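Local coordinates for putative iron binding protein (Bordetella pertussis Tohama I, PDB 2OWT) that probably binds ferric iron outside the cytoplasmic membrane as the solute-binding component of a bacterial iron uptake system, at residues A[8-13]-A[34-39]; A[102-107]-A[277-282]. All coordinates share one frame; numbering follows the deposited sequence.

Contact 1 (A[8-13]-A[34-39])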
# COMPACT_ATOMS: atom_id res chain seq x y z
N VAL A 8 5.59 -19.26 -14.12
CA VAL A 8 4.66 -18.13 -14.03
C VAL A 8 5.50 -16.85 -13.90
O VAL A 8 6.57 -16.87 -13.28
CB VAL A 8 3.62 -18.30 -12.86
CG1 VAL A 8 4.29 -18.24 -11.47
CG2 VAL A 8 2.50 -17.28 -12.97
N SER A 9 5.05 -15.76 -14.51
CA SER A 9 5.77 -14.48 -14.45
C SER A 9 4.99 -13.44 -13.66
O SER A 9 3.82 -13.21 -13.92
CB SER A 9 6.06 -13.94 -15.84
OG SER A 9 6.94 -14.81 -16.52
N LEU A 10 5.66 -12.83 -12.69
CA LEU A 10 5.06 -11.76 -11.91
C LEU A 10 5.72 -10.43 -12.25
O LEU A 10 6.93 -10.29 -12.19
CB LEU A 10 5.16 -12.05 -10.41
CG LEU A 10 4.69 -10.95 -9.45
CD1 LEU A 10 3.19 -10.93 -9.30
CD2 LEU A 10 5.35 -11.09 -8.08
N TYR A 11 4.89 -9.46 -12.62
CA TYR A 11 5.30 -8.07 -12.73
C TYR A 11 4.71 -7.32 -11.54
O TYR A 11 3.50 -7.36 -11.29
CB TYR A 11 4.74 -7.46 -14.02
CG TYR A 11 5.43 -7.87 -15.30
CD1 TYR A 11 5.78 -9.21 -15.55
CD2 TYR A 11 5.70 -6.93 -16.29
CE1 TYR A 11 6.39 -9.59 -16.72
CE2 TYR A 11 6.31 -7.29 -17.48
CZ TYR A 11 6.65 -8.62 -17.69
OH TYR A 11 7.26 -8.96 -18.87
N THR A 12 5.56 -6.62 -10.79
CA THR A 12 5.08 -5.92 -9.61
C THR A 12 5.87 -4.66 -9.22
O THR A 12 7.05 -4.50 -9.56
CB THR A 12 4.97 -6.87 -8.38
OG1 THR A 12 4.32 -6.17 -7.31
CG2 THR A 12 6.34 -7.37 -7.93
N THR A 13 5.18 -3.77 -8.51
CA THR A 13 5.79 -2.57 -7.96
C THR A 13 6.22 -2.83 -6.52
O THR A 13 6.74 -1.93 -5.85
CB THR A 13 4.82 -1.40 -7.97
OG1 THR A 13 3.54 -1.84 -7.51
CG2 THR A 13 4.70 -0.80 -9.37
N VAL A 34 8.66 -19.01 -10.31
CA VAL A 34 8.13 -17.66 -10.49
C VAL A 34 9.20 -16.73 -11.07
O VAL A 34 10.13 -16.35 -10.38
CB VAL A 34 7.53 -17.04 -9.18
CG1 VAL A 34 6.79 -15.72 -9.49
CG2 VAL A 34 6.60 -18.01 -8.49
N ASN A 35 9.06 -16.40 -12.35
CA ASN A 35 9.89 -15.38 -12.97
C ASN A 35 9.32 -14.06 -12.55
O ASN A 35 8.12 -13.94 -12.34
CB ASN A 35 9.87 -15.48 -14.49
CG ASN A 35 10.27 -16.83 -14.98
OD1 ASN A 35 11.36 -17.33 -14.67
ND2 ASN A 35 9.38 -17.46 -15.74
N THR A 36 10.19 -13.06 -12.47
CA THR A 36 9.90 -11.90 -11.67
C THR A 36 10.43 -10.66 -12.35
O THR A 36 11.58 -10.62 -12.82
CB THR A 36 10.50 -12.12 -10.25
OG1 THR A 36 9.62 -11.59 -9.26
CG2 THR A 36 11.89 -11.52 -10.11
N VAL A 37 9.57 -9.64 -12.45
CA VAL A 37 9.98 -8.34 -12.96
C VAL A 37 9.50 -7.29 -11.98
O VAL A 37 8.30 -7.12 -11.79
CB VAL A 37 9.44 -8.05 -14.39
CG1 VAL A 37 9.75 -6.63 -14.80
CG2 VAL A 37 10.00 -9.02 -15.42
N PHE A 38 10.44 -6.62 -11.33
CA PHE A 38 10.13 -5.54 -10.41
C PHE A 38 10.32 -4.21 -11.11
O PHE A 38 11.23 -4.04 -11.92
CB PHE A 38 11.02 -5.62 -9.16
CG PHE A 38 10.83 -6.86 -8.35
CD1 PHE A 38 11.58 -8.00 -8.61
CD2 PHE A 38 9.88 -6.90 -7.34
CE1 PHE A 38 11.40 -9.17 -7.84
CE2 PHE A 38 9.69 -8.04 -6.59
CZ PHE A 38 10.45 -9.18 -6.83
N VAL A 39 9.46 -3.27 -10.77
CA VAL A 39 9.34 -2.02 -11.50
C VAL A 39 9.10 -0.94 -10.45
O VAL A 39 8.41 -1.19 -9.47
CB VAL A 39 8.19 -2.19 -12.56
CG1 VAL A 39 7.00 -1.29 -12.31
CG2 VAL A 39 8.71 -2.11 -13.97

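Contact 2 (A[102-107]-A[277-282]). With CO3 (carbonate ion), chain C.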
# COMPACT_ATOMS: atom_id res chain seq x y z
N LEU A 102 -4.89 -8.83 -1.99
CA LEU A 102 -4.15 -9.93 -1.36
C LEU A 102 -3.77 -9.63 0.09
O LEU A 102 -3.66 -10.55 0.91
CB LEU A 102 -2.91 -10.32 -2.18
CG LEU A 102 -3.16 -10.75 -3.64
CD1 LEU A 102 -1.84 -10.84 -4.39
CD2 LEU A 102 -3.93 -12.07 -3.74
N SER A 103 -3.58 -8.34 0.39
CA SER A 103 -3.29 -7.87 1.74
C SER A 103 -3.86 -6.47 1.94
O SER A 103 -4.20 -5.79 0.96
CB SER A 103 -1.77 -7.85 1.99
OG SER A 103 -1.11 -6.94 1.13
N LEU A 104 -3.99 -6.06 3.20
CA LEU A 104 -4.41 -4.70 3.54
C LEU A 104 -3.30 -3.93 4.27
O LEU A 104 -2.41 -4.53 4.89
CB LEU A 104 -5.67 -4.71 4.40
CG LEU A 104 -7.05 -5.03 3.81
CD1 LEU A 104 -7.90 -5.80 4.83
CD2 LEU A 104 -7.76 -3.75 3.37
N ARG A 105 -3.37 -2.61 4.21
CA ARG A 105 -2.39 -1.72 4.83
C ARG A 105 -3.08 -0.41 5.16
O ARG A 105 -4.04 -0.03 4.50
CB ARG A 105 -1.23 -1.43 3.88
CG ARG A 105 -1.65 -1.26 2.42
CD ARG A 105 -1.01 -2.34 1.55
NE ARG A 105 0.09 -1.68 0.88
CZ ARG A 105 1.30 -2.17 0.70
NH1 ARG A 105 1.63 -3.38 1.12
NH2 ARG A 105 2.18 -1.40 0.10
N ASP A 106 -2.59 0.29 6.18
CA ASP A 106 -3.15 1.59 6.55
C ASP A 106 -2.07 2.67 6.52
O ASP A 106 -0.91 2.41 6.85
CB ASP A 106 -3.89 1.53 7.90
CG ASP A 106 -3.03 0.97 9.04
OD1 ASP A 106 -2.01 0.29 8.79
OD2 ASP A 106 -3.37 1.22 10.21
N ARG A 107 -2.45 3.87 6.09
CA ARG A 107 -1.55 5.01 6.11
C ARG A 107 -1.79 5.77 7.40
O ARG A 107 -2.88 6.32 7.61
CB ARG A 107 -1.76 5.90 4.88
CG ARG A 107 -0.59 6.82 4.56
CD ARG A 107 -0.44 7.05 3.08
NE ARG A 107 0.81 7.71 2.73
CZ ARG A 107 2.01 7.13 2.74
NH1 ARG A 107 2.15 5.86 3.12
NH2 ARG A 107 3.09 7.83 2.38
N TYR A 277 -1.97 -6.57 7.07
CA TYR A 277 -3.22 -7.20 7.51
C TYR A 277 -3.69 -8.15 6.41
O TYR A 277 -3.67 -7.81 5.23
CB TYR A 277 -4.30 -6.17 7.84
CG TYR A 277 -3.78 -4.97 8.59
CD1 TYR A 277 -3.57 -3.76 7.94
CD2 TYR A 277 -3.47 -5.06 9.95
CE1 TYR A 277 -3.08 -2.66 8.62
CE2 TYR A 277 -2.97 -3.96 10.64
CZ TYR A 277 -2.78 -2.75 9.98
OH TYR A 277 -2.28 -1.65 10.66
N PRO A 278 -4.07 -9.36 6.81
CA PRO A 278 -4.61 -10.35 5.89
C PRO A 278 -6.01 -9.99 5.42
O PRO A 278 -6.77 -9.34 6.15
CB PRO A 278 -4.65 -11.63 6.74
CG PRO A 278 -3.77 -11.35 7.92
CD PRO A 278 -3.97 -9.90 8.18
N VAL A 279 -6.33 -10.41 4.20
CA VAL A 279 -7.69 -10.30 3.69
C VAL A 279 -8.53 -11.48 4.18
O VAL A 279 -9.76 -11.38 4.27
CB VAL A 279 -7.74 -10.19 2.14
CG1 VAL A 279 -7.10 -8.87 1.68
CG2 VAL A 279 -7.11 -11.44 1.45
N ARG A 280 -7.86 -12.59 4.51
CA ARG A 280 -8.48 -13.81 5.05
C ARG A 280 -8.66 -13.72 6.56
O ARG A 280 -7.77 -13.24 7.27
CB ARG A 280 -7.60 -15.03 4.73
CG ARG A 280 -8.28 -16.37 4.86
CD ARG A 280 -7.27 -17.50 4.73
NE ARG A 280 -7.90 -18.82 4.79
CZ ARG A 280 -8.18 -19.58 3.73
NH1 ARG A 280 -7.88 -19.16 2.51
NH2 ARG A 280 -8.75 -20.77 3.89
N ALA A 281 -9.79 -14.21 7.05
CA ALA A 281 -10.05 -14.24 8.49
C ALA A 281 -9.29 -15.35 9.21
O ALA A 281 -8.77 -16.30 8.58
CB ALA A 281 -11.55 -14.35 8.76
N GLY A 282 -9.20 -15.22 10.53
CA GLY A 282 -8.60 -16.24 11.37
C GLY A 282 -7.09 -16.32 11.29
O GLY A 282 -6.50 -17.31 11.71
C CO3 C . 5.77 -2.61 -0.79
O1 CO3 C . 6.56 -1.62 -1.06
O2 CO3 C . 4.89 -2.47 0.14
O3 CO3 C . 5.84 -3.73 -1.45

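Contact 1 (A[8-13]-A[34-39])
Tyr11 and Val37 meet because their first torsions set them side by side: Tyr11 turns CG anti to its own carbonyl carbon (chi1 -75°), and Val37 holds CG1 opposite its backbone N (chi1 173°), which leaves CG2 beside that nitrogen and close to the ring. Val37 CB then stands 4.0 Å from the centroid of the Tyr11 ring, over its face, a CH-pi contact for which a branched aliphatic residue is well suited. The Tyr11 hydroxyl is hydrogen-bonded to Glu50.

On the face carrying Val8, Leu10 and Thr12, Val8 CG1 lies 3.8 Å from Val34 CG2, and Thr12 CG2 approaches Phe38 CD2 obliquely at 3.6 Å. Thr12 can supply that methyl while its OG1 bonds to Met60 O.

The backbones form a parallel ladder, the two strands of a right-handed beta-alpha-beta unit. Its bonds alternate: Leu10 N gives to Asn35 O at 2.7 Å, while Leu10 O receives Val37 N at 2.7 Å; Thr12 continues the pattern with both its N and O.

Helix 20-30 packs on the face of Leu10 and Val34, chiefly through Leu23, and helix 43-50 on that of Tyr11 and Val37. Between the strands themselves, five backbone hydrogen bonds satisfy the main chain, and side-chain contacts, largely from Val and Thr, back up this ladder on both faces.

Contact 2 (A[102-107]-A[277-282])
Leu104 and Tyr277 form an antiparallel hydrogen-bonded pair, by which the short, weakly bonded strand about 277-278 joins the long strand 100-112 of the mixed sheet in this periplasmic-binding-protein fold. Just before the pair, Leu102 and Ser103 both face Ser240 of strand 237-245 in a classic beta bulge.

The backbone bonds come first. Leu104 N gives to Tyr277 O at 2.7 Å, almost straight at the hydrogen (173°), and Tyr277 N returns a bond to Leu104 O at 3.0 Å, tilted from the carbonyl plane. This small closed ring of two bonds fixes the register. Since both use the N and O of Tyr277, Pro278, which has no N-H to give, costs the pairing nothing.

Apolar contacts follow. Leu104 CB and Tyr277 CB lie 4.0 Å apart on one face of the sheet, and Val279 brings its two methyls against the Leu102-Ser103 peptide, CG2 standing 3.6 Å from Leu102 O. A compact branched residue fits against this main chain.

Polar side chains form the third group. Asp106 takes the tight first torsion (chi1 54°), its CG between N and carbonyl carbon, which swings the carboxylate to the Tyr277 hydroxyl; the carboxylate and ring planes are 73° apart. Arg224 pairs with Asp106 OD2 and also bonds Tyr277 OH, so that one arginine braces both partners and probably keeps the aspartate ionised. On another side of the strand Arg105, bent at chi2 and chi3 and salt-bridged through NH1 to Glu276, gives NH2 to carbonate O2 at 2.9 Å, the anion lying at the edge of its guanidinium.

Tyr277 OH donates to Asp106 OD1 at 2.7 Å, meeting that oxygen from above the carboxylate plane.

How the contacts relate
Contacts 1 and 2 belong to one mixed sheet, with centres 21 Å apart and nearest atoms about 7 Å apart, so they do not touch. Strand 58-61 runs beside 7-12 and also pairs with 237-245, which in turn pairs with 100-112, giving a continuous route between them. Both approach the iron site, contact 2 more closely: the side chain of Arg105 is about 3 Å from the bound ferric ion, that of Thr13 about 8 Å. Tyr143, Tyr199 and Tyr200 bind the metal. The carbonate held by Arg105 is also bonded by Arg14 and Glu15, just after segment 8-13, so the anion bridges the surroundings of both contacts.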